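Local coordinates for avidin-related protein 4/5 (Gallus gallus, PDB 1Y55) that binds biotin with high affinity as a thermostable, four-subunit relative of avidin, at residues Cys4-Lys9 / Met18-Val23; Gly31-Ala36 / Val66-Ser71; Lys88-Thr93 / Asn117-Ser122; Met94-Ser99 / Lys109-Gly114. The protein carries 1 engineered substitution. All coordinates share one frame; numbering follows the deposited sequence. Where two conformers were deposited one is given.

All four contacts belong to one eight-stranded antiparallel barrel. Contact 1 joins strands 8-12 and 17-20 and is partly buried. Contact 3 is also partly buried, and contacts 3 and 4 use the same two strands, 89-98 and 111-120, on opposite sides of the chain's centre. Contacts 2 and 4 are the buried ones, and both touch biotin. Contact 1 adds threonine and lysine hydrogen bonds to its backbone pair; contact 3 adds a lysine-asparagine bond and a salt bridge. Contact 2 is apolar and aromatic between its segments, with Tyr-33, Thr-35 and Ser-71 hydrogen-bonded to the ligand. Contact 4 pairs a regular ladder with a tryptophan under biotin and packs against three neighbouring subunits, whereas contact 1 touches none.

Contact 1: residues Cys4-Lys9 / Met18-Val23; sequences CSLTGK and MTIRAV
Thr-7 makes one of the two side-chain hydrogen bonds of this contact. Its CG2 is anti to the backbone N (OG1 chi1 -58°), which sets OG1 beside that N. From there OG1 donates to Arg-21 O at 2.7 Å, from above the carbonyl plane. A water donates to Thr-7 OG1 and accepts from Val-23 N. Val-23 CG2 lies against Thr-7 OG1 and Ser-5 OG. Leu-6 and Ile-20 cross obliquely, with Leu-6 CB 3.7 Å from Ile-20 CD1. Ile-20 CB sits close to Leu-6 O, at 3.2 Å. The Lys-9 chain starts anti to its backbone N and bends at chi3 and chi4. The bends bring NZ back to donate to Thr-19 OG1 at 3.0 Å. Gly-8 N donates to Ile-20 O and Ile-20 N to Gly-8 O, both 2.9 Å and nearly straight. At Gly-8 (phi 126°, psi -173°) a CB would press on Thr-7 O, so glycine suits the position. The arrangement is the open end of the first antiparallel hairpin, strands 8-12 and 17-20, of the avidin barrel.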
loop_
_atom_site.group_PDB
_atom_site.type_symbol
_atom_site.label_atom_id
_atom_site.label_comp_id
_atom_site.label_asym_id
_atom_site.label_seq_id
_atom_site.Cartn_x
_atom_site.Cartn_y
_atom_site.Cartn_z
ATOM N N CYS A 4 -6.250 25.953 -0.886
ATOM C CA CYS A 4 -6.638 24.936 0.126
ATOM C C CYS A 4 -5.532 24.966 1.230
ATOM O O CYS A 4 -4.349 24.702 0.946
ATOM C CB CYS A 4 -6.727 23.492 -0.534
ATOM S SG CYS A 4 -8.214 22.299 -0.701
ATOM N N SER A 5 -5.906 25.321 2.464
ATOM C CA SER A 5 -5.056 25.163 3.653
ATOM C C SER A 5 -5.713 24.082 4.503
ATOM O O SER A 5 -6.934 24.024 4.580
ATOM C CB SER A 5 -4.966 26.493 4.428
ATOM O OG SER A 5 -4.515 26.333 5.765
ATOM N N LEU A 6 -4.904 23.260 5.170
ATOM C CA LEU A 6 -5.440 22.175 5.998
ATOM C C LEU A 6 -5.993 22.669 7.337
ATOM O O LEU A 6 -6.676 21.926 8.044
ATOM C CB LEU A 6 -4.395 21.068 6.211
ATOM C CG LEU A 6 -4.154 20.087 5.054
ATOM C CD1 LEU A 6 -3.752 18.704 5.558
ATOM C CD2 LEU A 6 -5.367 19.947 4.177
ATOM N N THR A 7 -5.715 23.921 7.689
ATOM C CA THR A 7 -6.292 24.519 8.898
ATOM C C THR A 7 -7.823 24.399 8.965
ATOM O O THR A 7 -8.515 24.724 8.010
ATOM C CB THR A 7 -5.896 25.986 8.982
ATOM O OG1 THR A 7 -4.468 26.088 8.986
ATOM C CG2 THR A 7 -6.360 26.622 10.298
ATOM N N GLY A 8 -8.318 23.925 10.108
ATOM C CA GLY A 8 -9.736 23.767 10.372
ATOM C C GLY A 8 -10.083 22.360 10.806
ATOM O O GLY A 8 -9.217 21.521 11.024
ATOM N N LYS A 9 -11.375 22.087 10.922
ATOM C CA LYS A 9 -11.870 20.783 11.370
ATOM C C LYS A 9 -12.439 20.017 10.178
ATOM O O LYS A 9 -13.124 20.595 9.330
ATOM C CB LYS A 9 -12.937 20.976 12.451
ATOM C CG LYS A 9 -13.273 19.738 13.287
ATOM C CD LYS A 9 -14.334 20.028 14.352
ATOM C CE LYS A 9 -13.815 20.874 15.503
ATOM N NZ LYS A 9 -12.969 20.099 16.438
ATOM N N MET A 18 -10.618 15.349 12.597
ATOM C CA MET A 18 -9.334 15.938 12.925
ATOM C C MET A 18 -9.440 17.445 12.864
ATOM O O MET A 18 -10.224 18.023 12.115
ATOM C CB MET A 18 -8.202 15.433 12.071
ATOM C CG MET A 18 -8.359 15.765 10.670
ATOM S SD MET A 18 -6.796 15.282 9.723
ATOM C CE MET A 18 -7.248 15.916 8.148
ATOM N N THR A 19 -8.604 18.073 13.673
ATOM C CA THR A 19 -8.541 19.506 13.798
ATOM C C THR A 19 -7.104 19.920 13.561
ATOM O O THR A 19 -6.203 19.471 14.249
ATOM C CB THR A 19 -8.975 19.932 15.189
ATOM O OG1 THR A 19 -10.271 19.378 15.479
ATOM C CG2 THR A 19 -9.147 21.452 15.260
ATOM N N ILE A 20 -6.900 20.777 12.578
ATOM C CA ILE A 20 -5.576 21.216 12.198
ATOM C C ILE A 20 -5.455 22.702 12.503
ATOM O O ILE A 20 -6.362 23.495 12.195
ATOM C CB ILE A 20 -5.327 20.908 10.719
ATOM C CG1 ILE A 20 -5.299 19.383 10.545
ATOM C CG2 ILE A 20 -4.010 21.556 10.223
ATOM C CD1 ILE A 20 -5.145 18.857 9.145
ATOM N N ARG A 21 -4.323 23.077 13.087
ATOM C CA ARG A 21 -4.074 24.443 13.507
ATOM C C ARG A 21 -3.415 25.218 12.351
ATOM O O ARG A 21 -3.487 24.798 11.197
ATOM C CB ARG A 21 -3.224 24.433 14.787
ATOM C CG ARG A 21 -3.863 23.676 15.961
ATOM C CD ARG A 21 -3.109 23.834 17.274
ATOM N NE ARG A 21 -3.680 23.056 18.380
ATOM C CZ ARG A 21 -3.399 21.785 18.655
ATOM N NH1 ARG A 21 -2.555 21.099 17.902
ATOM N NH2 ARG A 21 -3.970 21.190 19.697
ATOM N N ALA A 22 -2.817 26.371 12.649
ATOM C CA ALA A 22 -2.247 27.217 11.617
ATOM C C ALA A 22 -1.133 26.509 10.862
ATOM O O ALA A 22 -0.329 25.795 11.450
ATOM C CB ALA A 22 -1.714 28.490 12.235
ATOM N N VAL A 23 -1.107 26.726 9.557
ATOM C CA VAL A 23 -0.032 26.227 8.707
ATOM C C VAL A 23 1.014 27.332 8.609
ATOM O O VAL A 23 0.697 28.471 8.269
ATOM C CB VAL A 23 -0.564 25.876 7.321
ATOM C CG1 VAL A 23 0.549 25.397 6.423
ATOM C CG2 VAL A 23 -1.657 24.811 7.414
HETATM O O HOH W 1 -3.184 28.543 8.395
#

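Contact 2: residues Gly31-Ala36 / Val66-Ser71; sequences GTYLTA and VHWNFS. With BTN (biotin), chain C.
Tyr-33 comes first, with its ring anti to the backbone N (chi1 -159°). The edge of the Trp-68 six-membered ring points at the Tyr-33 face in an offset edge-to-face pair, planes at 90°. Trp-68 CH2 makes the closest touch, 3.6 Å from Tyr-33 CD1. Val-66 CG2 packs on Tyr-33 CD2. Tyr-33 OH donates to biotin O3 at 2.7 Å. Thr-35 OG1, anti to the backbone N, accepts a nearly straight bond from biotin N2 at 2.9 Å and also donates to Val-37 O. Its CG2 takes the crowded position and lies 3.7 Å from Trp-68 CZ3. Phe-70 CZ lies near both Thr-35 CG2 and biotin C10. The Trp-68 indole lies between biotin C9, centred over one face, and Val-66 CG1 on the other. An alanine in place of Trp-68 removes the face under the biotin chain and the edge that meets the Tyr-33 ring, and would probably loosen both. Ser-71 OG donates to biotin O12 at 2.8 Å. Tyr-33, Thr-35, Trp-68, Phe-70 and Ser-71 thus line the biotin pocket at the barrel end. Trp-68 NE1 donates to Thr-75 OG1 of strand 74-83, and strand 47-53 lies between strands 28-34 and 61-67 in the barrel.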
loop_
_atom_site.group_PDB
_atom_site.type_symbol
_atom_site.label_atom_id
_atom_site.label_comp_id
_atom_site.label_asym_id
_atom_site.label_seq_id
_atom_site.Cartn_x
_atom_site.Cartn_y
_atom_site.Cartn_z
ATOM N N GLY A 31 -1.977 19.393 14.992
ATOM C CA GLY A 31 -3.386 19.230 15.198
ATOM C C GLY A 31 -3.677 18.047 16.086
ATOM O O GLY A 31 -2.803 17.484 16.740
ATOM N N THR A 32 -4.947 17.676 16.102
ATOM C CA THR A 32 -5.414 16.512 16.850
ATOM C C THR A 32 -6.309 15.660 15.964
ATOM O O THR A 32 -6.903 16.135 14.997
ATOM C CB THR A 32 -6.173 16.905 18.115
ATOM O OG1 THR A 32 -7.351 17.628 17.734
ATOM C CG2 THR A 32 -5.349 17.804 19.033
ATOM N N TYR A 33 -6.387 14.390 16.329
ATOM C CA TYR A 33 -7.115 13.397 15.563
ATOM C C TYR A 33 -7.920 12.550 16.543
ATOM O O TYR A 33 -7.338 11.981 17.468
ATOM C CB TYR A 33 -6.139 12.518 14.768
ATOM C CG TYR A 33 -6.748 11.815 13.582
ATOM C CD1 TYR A 33 -7.550 10.688 13.738
ATOM C CD2 TYR A 33 -6.522 12.269 12.292
ATOM C CE1 TYR A 33 -8.110 10.038 12.638
ATOM C CE2 TYR A 33 -7.073 11.627 11.200
ATOM C CZ TYR A 33 -7.870 10.519 11.372
ATOM O OH TYR A 33 -8.401 9.929 10.251
ATOM N N LEU A 34 -9.235 12.474 16.332
ATOM C CA LEU A 34 -10.123 11.622 17.121
ATOM C C LEU A 34 -10.643 10.538 16.173
ATOM O O LEU A 34 -11.523 10.782 15.347
ATOM C CB LEU A 34 -11.270 12.423 17.739
ATOM C CG LEU A 34 -12.142 11.631 18.700
ATOM C CD1 LEU A 34 -11.354 11.105 19.886
ATOM C CD2 LEU A 34 -13.301 12.484 19.176
ATOM N N THR A 35 -10.033 9.363 16.241
ATOM C CA THR A 35 -10.457 8.280 15.380
ATOM C C THR A 35 -11.784 7.694 15.848
ATOM O O THR A 35 -12.022 7.550 17.046
ATOM C CB THR A 35 -9.389 7.193 15.250
ATOM O OG1 THR A 35 -9.875 6.202 14.327
ATOM C CG2 THR A 35 -9.041 6.514 16.583
ATOM N N ALA A 36 -12.648 7.356 14.888
ATOM C CA ALA A 36 -13.905 6.696 15.209
ATOM C C ALA A 36 -13.716 5.208 15.493
ATOM O O ALA A 36 -14.573 4.592 16.141
ATOM C CB ALA A 36 -14.889 6.871 14.074
ATOM N N VAL A 66 0.165 10.654 12.800
ATOM C CA VAL A 66 -0.614 10.604 14.031
ATOM C C VAL A 66 0.077 9.662 15.001
ATOM O O VAL A 66 0.246 8.476 14.732
ATOM C CB VAL A 66 -2.059 10.113 13.799
ATOM C CG1 VAL A 66 -2.836 10.176 15.100
ATOM C CG2 VAL A 66 -2.746 10.944 12.733
ATOM N N HIS A 67 0.484 10.208 16.147
ATOM C CA HIS A 67 1.007 9.420 17.254
ATOM C C HIS A 67 -0.174 9.046 18.150
ATOM O O HIS A 67 -0.678 9.870 18.913
ATOM C CB HIS A 67 2.080 10.214 18.030
ATOM C CG HIS A 67 2.375 9.682 19.401
ATOM N ND1 HIS A 67 3.521 9.018 19.799
ATOM C CD2 HIS A 67 1.592 9.745 20.499
ATOM C CE1 HIS A 67 3.427 8.728 21.093
ATOM N NE2 HIS A 67 2.257 9.148 21.535
ATOM N N TRP A 68 -0.645 7.808 18.060
ATOM C CA TRP A 68 -1.793 7.399 18.854
ATOM C C TRP A 68 -1.400 7.417 20.335
ATOM O O TRP A 68 -0.393 6.830 20.724
ATOM C CB TRP A 68 -2.281 6.018 18.418
ATOM C CG TRP A 68 -2.663 6.022 16.971
ATOM C CD1 TRP A 68 -1.974 5.435 15.951
ATOM C CD2 TRP A 68 -3.747 6.748 16.351
ATOM N NE1 TRP A 68 -2.575 5.711 14.749
ATOM C CE2 TRP A 68 -3.662 6.517 14.966
ATOM C CE3 TRP A 68 -4.794 7.557 16.830
ATOM C CZ2 TRP A 68 -4.574 7.050 14.066
ATOM C CZ3 TRP A 68 -5.701 8.079 15.936
ATOM C CH2 TRP A 68 -5.590 7.826 14.576
ATOM N N ASN A 69 -2.212 8.077 21.158
ATOM C CA ASN A 69 -1.896 8.222 22.571
ATOM C C ASN A 69 -2.366 7.056 23.420
ATOM O O ASN A 69 -2.190 7.069 24.631
ATOM C CB ASN A 69 -2.472 9.523 23.125
ATOM C CG ASN A 69 -1.559 10.713 22.897
ATOM O OD1 ASN A 69 -0.480 10.621 22.298
ATOM N ND2 ASN A 69 -2.010 11.864 23.382
ATOM N N PHE A 70 -2.968 6.059 22.794
ATOM C CA PHE A 70 -3.577 4.928 23.491
ATOM C C PHE A 70 -3.100 3.579 22.972
ATOM O O PHE A 70 -3.623 2.551 23.391
ATOM C CB PHE A 70 -5.104 5.025 23.399
ATOM C CG PHE A 70 -5.612 5.068 21.985
ATOM C CD1 PHE A 70 -5.724 6.268 21.308
ATOM C CD2 PHE A 70 -5.954 3.904 21.320
ATOM C CE1 PHE A 70 -6.196 6.311 19.999
ATOM C CE2 PHE A 70 -6.416 3.942 20.009
ATOM C CZ PHE A 70 -6.535 5.145 19.346
ATOM N N SER A 71 -2.128 3.575 22.056
ATOM C CA SER A 71 -1.529 2.340 21.586
ATOM C C SER A 71 -0.090 2.621 21.199
ATOM O O SER A 71 0.346 3.771 21.214
ATOM C CB SER A 71 -2.309 1.773 20.414
ATOM O OG SER A 71 -2.022 2.514 19.263
HETATM C C11 BTN C . -4.996 1.959 16.889
HETATM O O11 BTN C . -5.993 1.152 16.419
HETATM O O12 BTN C . -4.128 1.529 17.748
HETATM C C10 BTN C . -4.864 3.350 16.449
HETATM C C9 BTN C . -6.050 3.902 15.694
HETATM C C8 BTN C . -5.960 3.628 14.196
HETATM C C7 BTN C . -7.165 4.216 13.451
HETATM C C2 BTN C . -7.033 4.130 11.905
HETATM S S1 BTN C . -5.820 5.202 11.190
HETATM C C6 BTN C . -6.444 4.749 9.560
HETATM C C5 BTN C . -7.964 4.736 9.699
HETATM N N1 BTN C . -8.570 6.039 9.494
HETATM C C3 BTN C . -9.146 6.470 10.603
HETATM O O3 BTN C . -9.766 7.635 10.689
HETATM N N2 BTN C . -9.030 5.606 11.591
HETATM C C4 BTN C . -8.341 4.403 11.153
#

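Contact 3: residues Lys88-Thr93 / Asn117-Ser122; sequences KEVLKT and NFTRLS. Engineered in segment 117-122: Ser-122 (natural residue Cys).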
loop_
_atom_site.group_PDB
_atom_site.type_symbol
_atom_site.label_atom_id
_atom_site.label_comp_id
_atom_site.label_asym_id
_atom_site.label_seq_id
_atom_site.Cartn_x
_atom_site.Cartn_y
_atom_site.Cartn_z
ATOM N N LYS A 88 -15.809 23.980 -2.920
ATOM C CA LYS A 88 -15.809 22.973 -1.864
ATOM C C LYS A 88 -14.504 22.180 -1.858
ATOM O O LYS A 88 -13.982 21.816 -2.909
ATOM C CB LYS A 88 -16.980 22.024 -2.042
ATOM C CG LYS A 88 -17.178 21.076 -0.875
ATOM C CD LYS A 88 -18.385 20.187 -1.138
ATOM C CE LYS A 88 -18.040 19.045 -2.074
ATOM N NZ LYS A 88 -17.660 17.794 -1.359
ATOM N N GLU A 89 -13.995 21.920 -0.658
ATOM C CA GLU A 89 -12.714 21.247 -0.478
ATOM C C GLU A 89 -12.879 19.807 -0.026
ATOM O O GLU A 89 -13.709 19.486 0.820
ATOM C CB GLU A 89 -11.868 22.011 0.536
ATOM C CG GLU A 89 -11.488 23.380 -0.006
ATOM C CD GLU A 89 -10.769 24.281 0.975
ATOM O OE1 GLU A 89 -10.873 24.057 2.171
ATOM O OE2 GLU A 89 -10.113 25.235 0.535
ATOM N N VAL A 90 -12.078 18.935 -0.610
ATOM C CA VAL A 90 -12.016 17.530 -0.229
ATOM C C VAL A 90 -10.552 17.164 -0.072
ATOM O O VAL A 90 -9.719 17.527 -0.903
ATOM C CB VAL A 90 -12.653 16.613 -1.317
ATOM C CG1 VAL A 90 -12.441 15.130 -1.005
ATOM C CG2 VAL A 90 -14.145 16.908 -1.492
ATOM N N LEU A 91 -10.242 16.430 0.990
ATOM C CA LEU A 91 -8.938 15.773 1.100
ATOM C C LEU A 91 -9.087 14.329 0.664
ATOM O O LEU A 91 -9.866 13.580 1.260
ATOM C CB LEU A 91 -8.360 15.794 2.512
ATOM C CG LEU A 91 -8.408 17.109 3.274
ATOM C CD1 LEU A 91 -7.789 16.940 4.641
ATOM C CD2 LEU A 91 -7.719 18.215 2.492
ATOM N N LYS A 92 -8.335 13.931 -0.356
ATOM C CA LYS A 92 -8.223 12.534 -0.755
ATOM C C LYS A 92 -6.921 12.025 -0.159
ATOM O O LYS A 92 -5.870 12.609 -0.404
ATOM C CB LYS A 92 -8.192 12.417 -2.282
ATOM C CG LYS A 92 -9.463 12.886 -2.974
ATOM C CD LYS A 92 -10.652 11.979 -2.724
ATOM C CE LYS A 92 -10.570 10.681 -3.520
ATOM N NZ LYS A 92 -11.744 9.809 -3.294
ATOM N N THR A 93 -6.988 10.976 0.650
ATOM C CA THR A 93 -5.814 10.449 1.323
ATOM C C THR A 93 -5.708 8.944 1.251
ATOM O O THR A 93 -6.699 8.212 1.090
ATOM C CB THR A 93 -5.759 10.847 2.827
ATOM O OG1 THR A 93 -6.702 10.089 3.602
ATOM C CG2 THR A 93 -6.037 12.315 3.038
ATOM N N ASN A 117 -11.414 9.754 2.758
ATOM C CA ASN A 117 -11.850 11.003 2.161
ATOM C C ASN A 117 -12.341 11.912 3.262
ATOM O O ASN A 117 -13.142 11.485 4.086
ATOM C CB ASN A 117 -12.961 10.686 1.156
ATOM C CG ASN A 117 -12.498 9.677 0.096
ATOM O OD1 ASN A 117 -11.444 9.848 -0.467
ATOM N ND2 ASN A 117 -13.270 8.627 -0.144
ATOM N N PHE A 118 -11.847 13.151 3.292
ATOM C CA PHE A 118 -12.225 14.110 4.329
ATOM C C PHE A 118 -12.944 15.297 3.692
ATOM O O PHE A 118 -12.573 15.774 2.616
ATOM C CB PHE A 118 -11.014 14.696 5.084
ATOM C CG PHE A 118 -10.191 13.706 5.891
ATOM C CD1 PHE A 118 -10.256 13.703 7.280
ATOM C CD2 PHE A 118 -9.297 12.841 5.282
ATOM C CE1 PHE A 118 -9.465 12.845 8.045
ATOM C CE2 PHE A 118 -8.509 11.984 6.039
ATOM C CZ PHE A 118 -8.585 11.990 7.419
ATOM N N THR A 119 -13.943 15.803 4.419
ATOM C CA THR A 119 -14.595 17.060 4.083
ATOM C C THR A 119 -14.677 17.917 5.341
ATOM O O THR A 119 -14.524 17.437 6.454
ATOM C CB THR A 119 -15.997 16.828 3.493
ATOM O OG1 THR A 119 -16.779 16.047 4.398
ATOM C CG2 THR A 119 -15.938 16.050 2.167
ATOM N N ARG A 120 -14.908 19.209 5.152
ATOM C CA ARG A 120 -14.884 20.137 6.274
ATOM C C ARG A 120 -16.074 19.959 7.188
ATOM O O ARG A 120 -17.186 19.668 6.752
ATOM C CB ARG A 120 -14.825 21.589 5.781
ATOM C CG ARG A 120 -13.457 21.971 5.227
ATOM C CD ARG A 120 -13.276 23.477 5.079
ATOM N NE ARG A 120 -11.993 23.864 4.505
ATOM C CZ ARG A 120 -10.839 23.978 5.176
ATOM N NH1 ARG A 120 -9.739 24.362 4.549
ATOM N NH2 ARG A 120 -10.763 23.678 6.461
ATOM N N LEU A 121 -15.851 20.131 8.473
ATOM C CA LEU A 121 -16.977 19.947 9.371
ATOM C C LEU A 121 -18.078 20.975 9.094
ATOM O O LEU A 121 -19.251 20.607 8.924
ATOM C CB LEU A 121 -16.543 19.889 10.834
ATOM C CG LEU A 121 -17.737 19.881 11.788
ATOM C CD1 LEU A 121 -18.465 18.558 11.685
ATOM C CD2 LEU A 121 -17.346 20.159 13.218
ATOM N N SER A 122 -17.680 22.244 9.003
ATOM C CA SER A 122 -18.608 23.346 8.790
ATOM C C SER A 122 -18.327 24.086 7.482
ATOM O O SER A 122 -17.217 24.161 6.952
ATOM C CB SER A 122 -18.528 24.313 9.972
ATOM O OG SER A 122 -19.387 25.419 9.793
HETATM O O HOH W 2 -15.678 20.180 2.482
HETATM O O HOH W 3 -8.979 8.729 -0.540
#
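The salt bridge is side-on and falls on one oxygen. Arg-120 NE and NH1 both donate to Glu-89 OE1, at 2.6 Å and 2.7 Å. OE1 lies near the guanidinium plane and meets NH1 with its syn lone pair, while NE comes nearly along the C-O axis. The carboxylate is turned 42° from the guanidinium. Arg-120 also donates to Ser-5 O and Thr-7 O, so a glutamine in place of Glu-89 would probably lose the charge pairing and leave the guanidinium less firmly placed for them. Leu-91 N donates to Phe-118 O and Phe-118 N to Leu-91 O, both at 2.9 Å. Strands 89-98 and 111-120 run antiparallel as neighbours in the avidin barrel. A water bridges Glu-89 O and Arg-120 N. The Lys-92 and Asn-117 side chains point the same way. Lys-92 bends at chi2 and chi3, and NZ donates to Asn-117 OD1 at 2.8 Å from above its carbonyl plane. NZ also bonds Tyr-115 OH of a neighbouring subunit. On the other face is the apolar pair, Leu-91 CB to Phe-118 CB at 3.9 Å. Thr-93 OG1, bonded to Asn-116 O, lies in plane at the Phe-118 ring edge, 3.6 Å from CE2.

Contact 4: residues Met94-Ser99 / Lys109-Gly114; sequences MWLLRS and KATRVG. With BTN (biotin), chain C.
Strands 89-98 and 111-120 are an antiparallel pair of the avidin barrel, and biotin lies over one face of the Trp-95 ring. Biotin C6 is 3.2 Å from Trp-95 CE2. Gly-114 covers the opposite face. Its CA makes a CH-pi contact 3.7 Å from the centroid of the six-membered ring. A side chain at Gly-114 would clash with Trp-95 CZ2, so glycine allows the indole to lie flat on the strand. Trp-95 holds CG in the crowded position between backbone N and carbonyl carbon (chi1 53°). Beneath the ring the backbone ladder fixes the register. Trp-95 pairs with Gly-114, and Leu-97 N donates to Arg-112 O at 2.8 Å. Leu-97 CD2 lies over one face of the Arg-112 guanidinium, 3.5 Å from NH2. Asp-39 forms a salt bridge with Arg-112 NH1, and a water joins Arg-112 NE to Leu-97 O and Ser-99 OG. On the face of Leu-96 and Val-113, these two side chains lie side by side. On this face Thr-111 packs on Met-94 of a neighbouring subunit. Asp-107 forms a salt bridge with Arg-98 NH2. The Arg-98 guanidinium has Ala-110 CB over the centre of one face, 3.3 Å from CZ.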
loop_
_atom_site.group_PDB
_atom_site.type_symbol
_atom_site.label_atom_id
_atom_site.label_comp_id
_atom_site.label_asym_id
_atom_site.label_seq_id
_atom_site.Cartn_x
_atom_site.Cartn_y
_atom_site.Cartn_z
ATOM N N MET A 94 -4.488 8.517 1.500
ATOM C CA MET A 94 -4.207 7.149 1.782
ATOM C C MET A 94 -3.268 7.093 2.958
ATOM O O MET A 94 -2.506 8.033 3.219
ATOM C CB MET A 94 -3.649 6.493 0.533
ATOM C CG MET A 94 -4.734 6.460 -0.542
ATOM S SD MET A 94 -4.391 5.598 -1.935
ATOM C CE MET A 94 -4.554 3.791 -0.951
ATOM N N TRP A 95 -3.322 5.972 3.664
ATOM C CA TRP A 95 -2.642 5.859 4.937
ATOM C C TRP A 95 -1.953 4.520 5.083
ATOM O O TRP A 95 -2.339 3.513 4.478
ATOM C CB TRP A 95 -3.598 6.125 6.123
ATOM C CG TRP A 95 -4.852 5.313 6.159
ATOM C CD1 TRP A 95 -6.102 5.738 5.803
ATOM C CD2 TRP A 95 -5.012 3.958 6.620
ATOM N NE1 TRP A 95 -7.019 4.737 6.005
ATOM C CE2 TRP A 95 -6.375 3.637 6.511
ATOM C CE3 TRP A 95 -4.140 3.001 7.155
ATOM C CZ2 TRP A 95 -6.887 2.387 6.897
ATOM C CZ3 TRP A 95 -4.649 1.753 7.529
ATOM C CH2 TRP A 95 -6.007 1.462 7.390
ATOM N N LEU A 96 -0.927 4.538 5.944
ATOM C CA LEU A 96 -0.255 3.332 6.443
ATOM C C LEU A 96 -0.331 3.374 7.970
ATOM O O LEU A 96 0.052 4.370 8.582
ATOM C CB LEU A 96 1.209 3.272 6.026
ATOM C CG LEU A 96 1.470 3.182 4.526
ATOM C CD1 LEU A 96 2.960 3.327 4.259
ATOM C CD2 LEU A 96 0.941 1.896 3.915
ATOM N N LEU A 97 -0.816 2.283 8.560
ATOM C CA LEU A 97 -0.953 2.109 10.002
ATOM C C LEU A 97 0.083 1.067 10.424
ATOM O O LEU A 97 -0.017 -0.108 10.046
ATOM C CB LEU A 97 -2.372 1.664 10.342
ATOM C CG LEU A 97 -2.658 1.112 11.737
ATOM C CD1 LEU A 97 -2.237 2.013 12.870
ATOM C CD2 LEU A 97 -4.143 0.826 11.858
ATOM N N ARG A 98 1.087 1.526 11.165
ATOM C CA ARG A 98 2.173 0.681 11.645
ATOM C C ARG A 98 1.893 0.233 13.076
ATOM O O ARG A 98 1.755 1.062 13.982
ATOM C CB ARG A 98 3.479 1.469 11.617
ATOM C CG ARG A 98 4.654 0.710 12.232
ATOM C CD ARG A 98 5.083 -0.474 11.427
ATOM N NE ARG A 98 5.920 -1.394 12.192
ATOM C CZ ARG A 98 6.833 -2.200 11.650
ATOM N NH1 ARG A 98 7.184 -2.093 10.379
ATOM N NH2 ARG A 98 7.426 -3.102 12.407
ATOM N N SER A 99 1.816 -1.079 13.262
ATOM C CA SER A 99 1.757 -1.671 14.583
ATOM C C SER A 99 3.160 -1.973 15.102
ATOM O O SER A 99 4.107 -2.196 14.354
ATOM C CB SER A 99 0.977 -2.990 14.530
ATOM O OG SER A 99 -0.366 -2.813 14.128
ATOM N N LYS A 109 4.174 -8.439 9.078
ATOM C CA LYS A 109 2.746 -8.326 9.379
ATOM C C LYS A 109 2.350 -6.996 10.015
ATOM O O LYS A 109 1.221 -6.864 10.495
ATOM C CB LYS A 109 2.305 -9.481 10.298
ATOM C CG LYS A 109 2.659 -9.317 11.779
ATOM C CD LYS A 109 2.721 -10.661 12.490
ATOM C CE LYS A 109 1.351 -11.311 12.572
ATOM N NZ LYS A 109 0.379 -10.457 13.297
ATOM N N ALA A 110 3.269 -6.035 10.061
ATOM C CA ALA A 110 3.077 -4.854 10.889
ATOM C C ALA A 110 2.409 -3.650 10.230
ATOM O O ALA A 110 2.192 -2.656 10.923
ATOM C CB ALA A 110 4.408 -4.430 11.499
ATOM N N THR A 111 2.117 -3.691 8.929
ATOM C CA THR A 111 1.650 -2.490 8.231
ATOM C C THR A 111 0.332 -2.720 7.503
ATOM O O THR A 111 0.249 -3.529 6.579
ATOM C CB THR A 111 2.710 -1.987 7.244
ATOM O OG1 THR A 111 3.952 -1.801 7.936
ATOM C CG2 THR A 111 2.320 -0.634 6.689
ATOM N N ARG A 112 -0.694 -1.979 7.920
ATOM C CA ARG A 112 -1.992 -1.952 7.251
ATOM C C ARG A 112 -2.073 -0.704 6.354
ATOM O O ARG A 112 -1.395 0.304 6.607
ATOM C CB ARG A 112 -3.132 -1.972 8.271
ATOM C CG ARG A 112 -3.360 -3.376 8.829
ATOM C CD ARG A 112 -4.273 -3.469 10.021
ATOM N NE ARG A 112 -3.670 -2.859 11.198
ATOM C CZ ARG A 112 -4.242 -2.821 12.399
ATOM N NH1 ARG A 112 -5.451 -3.331 12.601
ATOM N NH2 ARG A 112 -3.604 -2.232 13.401
ATOM N N VAL A 113 -2.883 -0.800 5.314
ATOM C CA VAL A 113 -3.049 0.262 4.344
ATOM C C VAL A 113 -4.537 0.527 4.127
ATOM O O VAL A 113 -5.361 -0.379 4.190
ATOM C CB VAL A 113 -2.323 -0.086 3.003
ATOM C CG1 VAL A 113 -2.878 -1.350 2.355
ATOM C CG2 VAL A 113 -2.329 1.076 2.021
ATOM N N GLY A 114 -4.869 1.763 3.806
ATOM C CA GLY A 114 -6.232 2.119 3.462
ATOM C C GLY A 114 -6.345 3.525 2.908
ATOM O O GLY A 114 -5.342 4.168 2.587
HETATM C C11 BTN C . -4.996 1.959 16.889
HETATM O O11 BTN C . -5.993 1.152 16.419
HETATM O O12 BTN C . -4.128 1.529 17.748
HETATM C C10 BTN C . -4.864 3.350 16.449
HETATM C C9 BTN C . -6.050 3.902 15.694
HETATM C C8 BTN C . -5.960 3.628 14.196
HETATM C C7 BTN C . -7.165 4.216 13.451
HETATM C C2 BTN C . -7.033 4.130 11.905
HETATM S S1 BTN C . -5.820 5.202 11.190
HETATM C C6 BTN C . -6.444 4.749 9.560
HETATM C C5 BTN C . -7.964 4.736 9.699
HETATM N N1 BTN C . -8.570 6.039 9.494
HETATM C C3 BTN C . -9.146 6.470 10.603
HETATM O O3 BTN C . -9.766 7.635 10.689
HETATM N N2 BTN C . -9.030 5.606 11.591
HETATM C C4 BTN C . -8.341 4.403 11.153
HETATM O O HOH W 4 -0.905 -2.287 11.566
HETATM O O HOH W 5 6.289 -0.317 8.176
#